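PT26-6P (Thermococcus sp., PDB 2WB7) is of unknown function but is encoded by a mobile element of euryarchaea and combines two immunoglobulin-like domains with a helical domain. Local coordinates at residues G59-Y62 / G63-F67; G261-S264 / D265-I269. All coordinates share one frame; numbering follows the deposited sequence.

Contact 1 of 2, residues G59-Y62 / G63-F67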
ATOM      1  N   GLY A  59      -5.067  14.642   9.208  1.00 46.99           N
ATOM      2  CA  GLY A  59      -6.235  14.782   8.357  1.00 47.21           C
ATOM      3  C   GLY A  59      -6.488  13.486   7.611  1.00 47.57           C
ATOM      4  O   GLY A  59      -7.632  13.128   7.331  1.00 47.76           O
ATOM      5  N   LEU A  60      -5.412  12.771   7.297  1.00 47.62           N
ATOM      6  CA  LEU A  60      -5.519  11.461   6.676  1.00 47.69           C
ATOM      7  C   LEU A  60      -4.772  10.369   7.467  1.00 47.20           C
ATOM      8  O   LEU A  60      -3.573  10.492   7.767  1.00 47.34           O
ATOM      9  CB  LEU A  60      -4.976  11.530   5.255  1.00 48.28           C
ATOM     10  CG  LEU A  60      -5.092  10.216   4.491  1.00 50.22           C
ATOM     11  CD1 LEU A  60      -6.430  10.174   3.743  1.00 50.85           C
ATOM     12  CD2 LEU A  60      -3.886  10.020   3.536  1.00 52.02           C
ATOM     13  N   ILE A  61      -5.493   9.307   7.815  1.00 46.50           N
ATOM     14  CA  ILE A  61      -4.890   8.099   8.371  1.00 45.77           C
ATOM     15  C   ILE A  61      -5.181   6.987   7.379  1.00 45.43           C
ATOM     16  O   ILE A  61      -6.333   6.762   7.015  1.00 45.28           O
ATOM     17  CB  ILE A  61      -5.525   7.708   9.712  1.00 45.81           C
ATOM     18  CG1 ILE A  61      -5.494   8.883  10.687  1.00 46.03           C
ATOM     19  CG2 ILE A  61      -4.837   6.482  10.318  1.00 45.04           C
ATOM     20  CD1 ILE A  61      -6.092   8.552  12.052  1.00 45.64           C
ATOM     21  N   TYR A  62      -4.148   6.306   6.911  1.00 45.01           N
ATOM     22  CA  TYR A  62      -4.394   5.203   6.011  1.00 44.82           C
ATOM     23  C   TYR A  62      -4.581   3.910   6.802  1.00 43.73           C
ATOM     24  O   TYR A  62      -3.749   3.555   7.641  1.00 43.20           O
ATOM     25  CB  TYR A  62      -3.278   5.063   4.979  1.00 45.45           C
ATOM     26  CG  TYR A  62      -3.531   3.924   4.018  1.00 48.52           C
ATOM     27  CD1 TYR A  62      -4.011   4.164   2.725  1.00 51.25           C
ATOM     28  CD2 TYR A  62      -3.322   2.602   4.407  1.00 50.58           C
ATOM     29  CE1 TYR A  62      -4.262   3.112   1.840  1.00 52.07           C
ATOM     30  CE2 TYR A  62      -3.574   1.546   3.537  1.00 52.44           C
ATOM     31  CZ  TYR A  62      -4.043   1.806   2.257  1.00 52.89           C
ATOM     32  OH  TYR A  62      -4.283   0.752   1.403  1.00 53.57           O
ATOM     33  N   GLY A  63      -5.698   3.231   6.551  1.00 42.75           N
ATOM     34  CA  GLY A  63      -5.959   1.906   7.120  1.00 41.46           C
ATOM     35  C   GLY A  63      -5.789   1.781   8.623  1.00 40.55           C
ATOM     36  O   GLY A  63      -6.360   2.547   9.386  1.00 40.81           O
ATOM     37  N   PHE A  64      -4.992   0.814   9.058  1.00 39.37           N
ATOM     38  CA  PHE A  64      -4.885   0.527  10.475  1.00 38.18           C
ATOM     39  C   PHE A  64      -3.607   1.083  11.077  1.00 37.38           C
ATOM     40  O   PHE A  64      -2.953   0.402  11.864  1.00 37.13           O
ATOM     41  CB  PHE A  64      -4.941  -0.980  10.719  1.00 38.37           C
ATOM     42  CG  PHE A  64      -6.232  -1.620  10.290  1.00 39.03           C
ATOM     43  CD1 PHE A  64      -7.334  -1.591  11.118  1.00 39.24           C
ATOM     44  CD2 PHE A  64      -6.340  -2.264   9.062  1.00 39.16           C
ATOM     45  CE1 PHE A  64      -8.518  -2.178  10.734  1.00 39.05           C
ATOM     46  CE2 PHE A  64      -7.527  -2.842   8.671  1.00 38.51           C
ATOM     47  CZ  PHE A  64      -8.615  -2.802   9.510  1.00 39.22           C
ATOM     48  N   SER A  65      -3.246   2.313  10.726  1.00 36.74           N
ATOM     49  CA  SER A  65      -2.021   2.906  11.264  1.00 36.33           C
ATOM     50  C   SER A  65      -2.207   3.546  12.638  1.00 36.44           C
ATOM     51  O   SER A  65      -3.309   3.887  13.059  1.00 35.89           O
ATOM     52  CB  SER A  65      -1.446   3.945  10.316  1.00 35.88           C
ATOM     53  OG  SER A  65      -1.718   3.604   8.983  1.00 36.21           O
ATOM     54  N   ALA A  66      -1.095   3.685  13.340  1.00 36.92           N
ATOM     55  CA  ALA A  66      -1.052   4.422  14.576  1.00 37.23           C
ATOM     56  C   ALA A  66      -0.797   5.870  14.168  1.00 37.60           C
ATOM     57  O   ALA A  66      -0.259   6.120  13.094  1.00 37.95           O
ATOM     58  CB  ALA A  66       0.067   3.892  15.445  1.00 36.79           C
ATOM     59  N   PHE A  67      -1.193   6.829  14.990  1.00 37.99           N
ATOM     60  CA  PHE A  67      -1.087   8.219  14.559  1.00 38.41           C
ATOM     61  C   PHE A  67      -0.867   9.135  15.733  1.00 38.61           C
ATOM     62  O   PHE A  67      -1.308   8.838  16.838  1.00 38.79           O
ATOM     63  CB  PHE A  67      -2.347   8.631  13.802  1.00 38.36           C
ATOM     64  CG  PHE A  67      -3.608   8.323  14.537  1.00 38.09           C
ATOM     65  CD1 PHE A  67      -4.142   9.226  15.440  1.00 39.20           C
ATOM     66  CD2 PHE A  67      -4.258   7.125  14.339  1.00 38.32           C
ATOM     67  CE1 PHE A  67      -5.315   8.935  16.126  1.00 38.50           C
ATOM     68  CE2 PHE A  67      -5.425   6.825  15.017  1.00 38.34           C
ATOM     69  CZ  PHE A  67      -5.953   7.728  15.913  1.00 38.61           C
TER
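Gly63 begins the reversal directly after Tyr62. Its positive phi of 51° suits a residue without a side chain. The Tyr62 ring stands beside this peptide, with CD2 3.3 Å from Gly63 N, and meets it obliquely. Tyr62 CG lies anti to the backbone N (chi1 -179°), beside the carbonyl carbon, which brings the ring alongside the start of the turn. The hydroxyl of Tyr62 finds its partner outside the turn, at the carbonyl of Tyr259.

Phe64 turns its side chain away from Ile61 and Tyr62 and packs on Asp132. Ser65 closes the turn. Its N-H makes a weak hydrogen bond to Tyr62 O, with 3.4 Å between Ser65 N and Tyr62 O. Its hydroxyl also donates to that carbonyl oxygen. The modelled distance from Ser65 OG to Tyr62 O is 2.4 Å, a length that is doubtful at this resolution. Ser65 CB comes within 4.2 Å of Ile61 CG2.

Phe67 then returns to Ile61. Ile61 CD1 lies over one face of the Phe67 ring, 3.5 Å from the ring centroid, in a CH-pi contact. The extended chain of Ile61 (chi2 -179°) carries CD1 out to the ring, while CG2 sits 4.1 Å from Phe67 CD2. Phe163 and Ile165 also pack on Phe67, so the pair belongs to the buried interior.

This is a beta hairpin with a type II' turn from Tyr62 to Ser65, joining strands 52-62 and 66-75 in the first immunoglobulin-like domain.

Contact 2 of 2, residues G261-S264 / D265-I269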
ATOM      1  N   GLY A 261      -3.143  -2.312   6.110  1.00 32.05           N
ATOM      2  CA  GLY A 261      -2.456  -2.127   7.384  1.00 31.82           C
ATOM      3  C   GLY A 261      -1.989  -0.709   7.682  1.00 31.88           C
ATOM      4  O   GLY A 261      -2.671   0.253   7.360  1.00 31.48           O
ATOM      5  N   ALA A 262      -0.817  -0.588   8.302  1.00 32.10           N
ATOM      6  CA  ALA A 262      -0.340   0.691   8.809  1.00 32.63           C
ATOM      7  C   ALA A 262       0.472   1.466   7.770  1.00 33.06           C
ATOM      8  O   ALA A 262       1.622   1.834   8.000  1.00 33.03           O
ATOM      9  CB  ALA A 262       0.478   0.468  10.066  1.00 32.31           C
ATOM     10  N   LEU A 263      -0.140   1.741   6.631  1.00 33.76           N
ATOM     11  CA  LEU A 263       0.597   2.339   5.529  1.00 34.68           C
ATOM     12  C   LEU A 263       1.110   3.743   5.838  1.00 35.32           C
ATOM     13  O   LEU A 263       2.098   4.184   5.250  1.00 35.75           O
ATOM     14  CB  LEU A 263      -0.230   2.345   4.241  1.00 34.61           C
ATOM     15  CG  LEU A 263       0.518   2.758   2.969  1.00 34.52           C
ATOM     16  CD1 LEU A 263       1.652   1.788   2.622  1.00 33.89           C
ATOM     17  CD2 LEU A 263      -0.480   2.853   1.813  1.00 34.42           C
ATOM     18  N   SER A 264       0.442   4.443   6.753  1.00 35.46           N
ATOM     19  CA  SER A 264       0.892   5.772   7.150  1.00 35.30           C
ATOM     20  C   SER A 264       2.176   5.703   7.975  1.00 35.26           C
ATOM     21  O   SER A 264       2.949   6.653   8.011  1.00 35.19           O
ATOM     22  CB  SER A 264      -0.193   6.470   7.953  1.00 35.15           C
ATOM     23  OG  SER A 264      -1.356   6.695   7.175  1.00 35.79           O
ATOM     24  N   ASP A 265       2.400   4.581   8.646  1.00 35.17           N
ATOM     25  CA  ASP A 265       3.546   4.459   9.544  1.00 35.34           C
ATOM     26  C   ASP A 265       4.828   4.068   8.813  1.00 35.77           C
ATOM     27  O   ASP A 265       5.889   4.648   9.063  1.00 35.85           O
ATOM     28  CB  ASP A 265       3.258   3.449  10.649  1.00 35.04           C
ATOM     29  CG  ASP A 265       2.022   3.809  11.459  1.00 35.14           C
ATOM     30  OD1 ASP A 265       1.584   4.981  11.373  1.00 34.41           O
ATOM     31  OD2 ASP A 265       1.488   2.925  12.167  1.00 34.07           O
ATOM     32  N   PHE A 266       4.727   3.079   7.922  1.00 35.92           N
ATOM     33  CA  PHE A 266       5.850   2.666   7.087  1.00 36.06           C
ATOM     34  C   PHE A 266       5.379   2.052   5.781  1.00 35.65           C
ATOM     35  O   PHE A 266       4.202   1.732   5.630  1.00 36.05           O
ATOM     36  CB  PHE A 266       6.784   1.709   7.831  1.00 36.47           C
ATOM     37  CG  PHE A 266       6.153   0.396   8.214  1.00 38.62           C
ATOM     38  CD1 PHE A 266       6.464  -0.756   7.529  1.00 40.78           C
ATOM     39  CD2 PHE A 266       5.270   0.308   9.275  1.00 40.36           C
ATOM     40  CE1 PHE A 266       5.890  -1.968   7.895  1.00 42.62           C
ATOM     41  CE2 PHE A 266       4.705  -0.892   9.641  1.00 40.70           C
ATOM     42  CZ  PHE A 266       5.008  -2.029   8.958  1.00 41.43           C
ATOM     43  N   ILE A 267       6.287   1.909   4.827  1.00 34.93           N
ATOM     44  CA  ILE A 267       5.899   1.444   3.504  1.00 34.72           C
ATOM     45  C   ILE A 267       6.833   0.368   2.986  1.00 34.29           C
ATOM     46  O   ILE A 267       7.948   0.188   3.478  1.00 34.35           O
ATOM     47  CB  ILE A 267       5.855   2.589   2.480  1.00 34.77           C
ATOM     48  CG1 ILE A 267       7.259   2.904   1.963  1.00 36.33           C
ATOM     49  CG2 ILE A 267       5.261   3.834   3.095  1.00 35.24           C
ATOM     50  CD1 ILE A 267       7.327   4.164   1.106  1.00 38.34           C
ATOM     51  N   ILE A 268       6.350  -0.372   2.003  1.00 33.75           N
ATOM     52  CA  ILE A 268       7.166  -1.348   1.324  1.00 33.23           C
ATOM     53  C   ILE A 268       7.174  -1.016  -0.158  1.00 33.29           C
ATOM     54  O   ILE A 268       6.109  -0.872  -0.782  1.00 33.58           O
ATOM     55  CB  ILE A 268       6.629  -2.760   1.530  1.00 33.12           C
ATOM     56  CG1 ILE A 268       6.718  -3.149   3.005  1.00 32.99           C
ATOM     57  CG2 ILE A 268       7.386  -3.750   0.657  1.00 32.25           C
ATOM     58  CD1 ILE A 268       6.276  -4.588   3.275  1.00 33.42           C
ATOM     59  N   ILE A 269       8.368  -0.869  -0.725  1.00 32.63           N
ATOM     60  CA  ILE A 269       8.482  -0.718  -2.170  1.00 32.24           C
ATOM     61  C   ILE A 269       8.949  -2.050  -2.747  1.00 32.24           C
ATOM     62  O   ILE A 269       9.818  -2.715  -2.159  1.00 32.26           O
ATOM     63  CB  ILE A 269       9.462   0.400  -2.565  1.00 32.09           C
ATOM     64  CG1 ILE A 269       8.895   1.759  -2.174  1.00 31.69           C
ATOM     65  CG2 ILE A 269       9.710   0.370  -4.055  1.00 31.91           C
ATOM     66  CD1 ILE A 269       7.452   1.945  -2.584  1.00 31.56           C
TER
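Ala262 meets Asp265 and Phe266 through both its backbone and its methyl group. Its carbonyl oxygen receives two N-H groups from the following residues. The first comes from Asp265, with Asp265 N 2.9 Å from Ala262 O and the donor well above the carbonyl plane. The second comes from Phe266 and is weak, with Phe266 N 3.3 Å from Ala262 O. That N-H nevertheless points almost straight at the oxygen, at 166°.

The methyl of Ala262 lies against the Asp265 carboxylate, with CB 3.4 Å from OD2. The same methyl comes loosely to the Phe266 ring, 4.5 Å from CE2. Asp265 CG lies beside its own backbone N (chi1 -58°), which sets the carboxylate by the Ala262 methyl. OD2 also takes a hydrogen bond from the backbone N of Ala66 in the other immunoglobulin-like domain. With an alanine in place of Asp265, Ala66 N would probably lose its carboxylate acceptor, and a gap would be likely to open beside the Ala262 methyl.

Leu263 starts away from the strand, but its CD1 reaches back to 4.2 Å from Ile267 CG2. The two side chains are set at a slant to each other. Ile267 CG2 also lies 3.8 Å from Leu263 O, and helix 21-34 packs on Ile267. Ser264 follows; its OG is hydrogen-bonded to the backbone N of Tyr62, and Tyr294 touches its side chain.

Leu263 and Ser264 have helical backbone angles, so the chain bends in one helix-like turn that overlaps an inverse gamma turn centred on Ala262. Together these turns form the buried loop of a beta hairpin, strands 253-261 and 266-272, in the eight-stranded sheet of the second immunoglobulin-like domain.

Contacts 1 and 2 are turns from different immunoglobulin-like domains that press on each other, with centres about 10 Å apart. Tyr62 N is 2.8 Å from Ser264 OG, and Phe64 N is 2.9 Å from Gly261 O; both are probable hydrogen bonds. Ser264 N donates in turn to Ser65 OG, so the serine that closes the first turn is also held by the second. Tyr62 CD2 packs on Leu263 CB, and Ser65 OG lies against Ala262 CA. Residues 59-67 and 261-269 form a buried junction between the two domains that mixes hydrogen bonds with apolar packing.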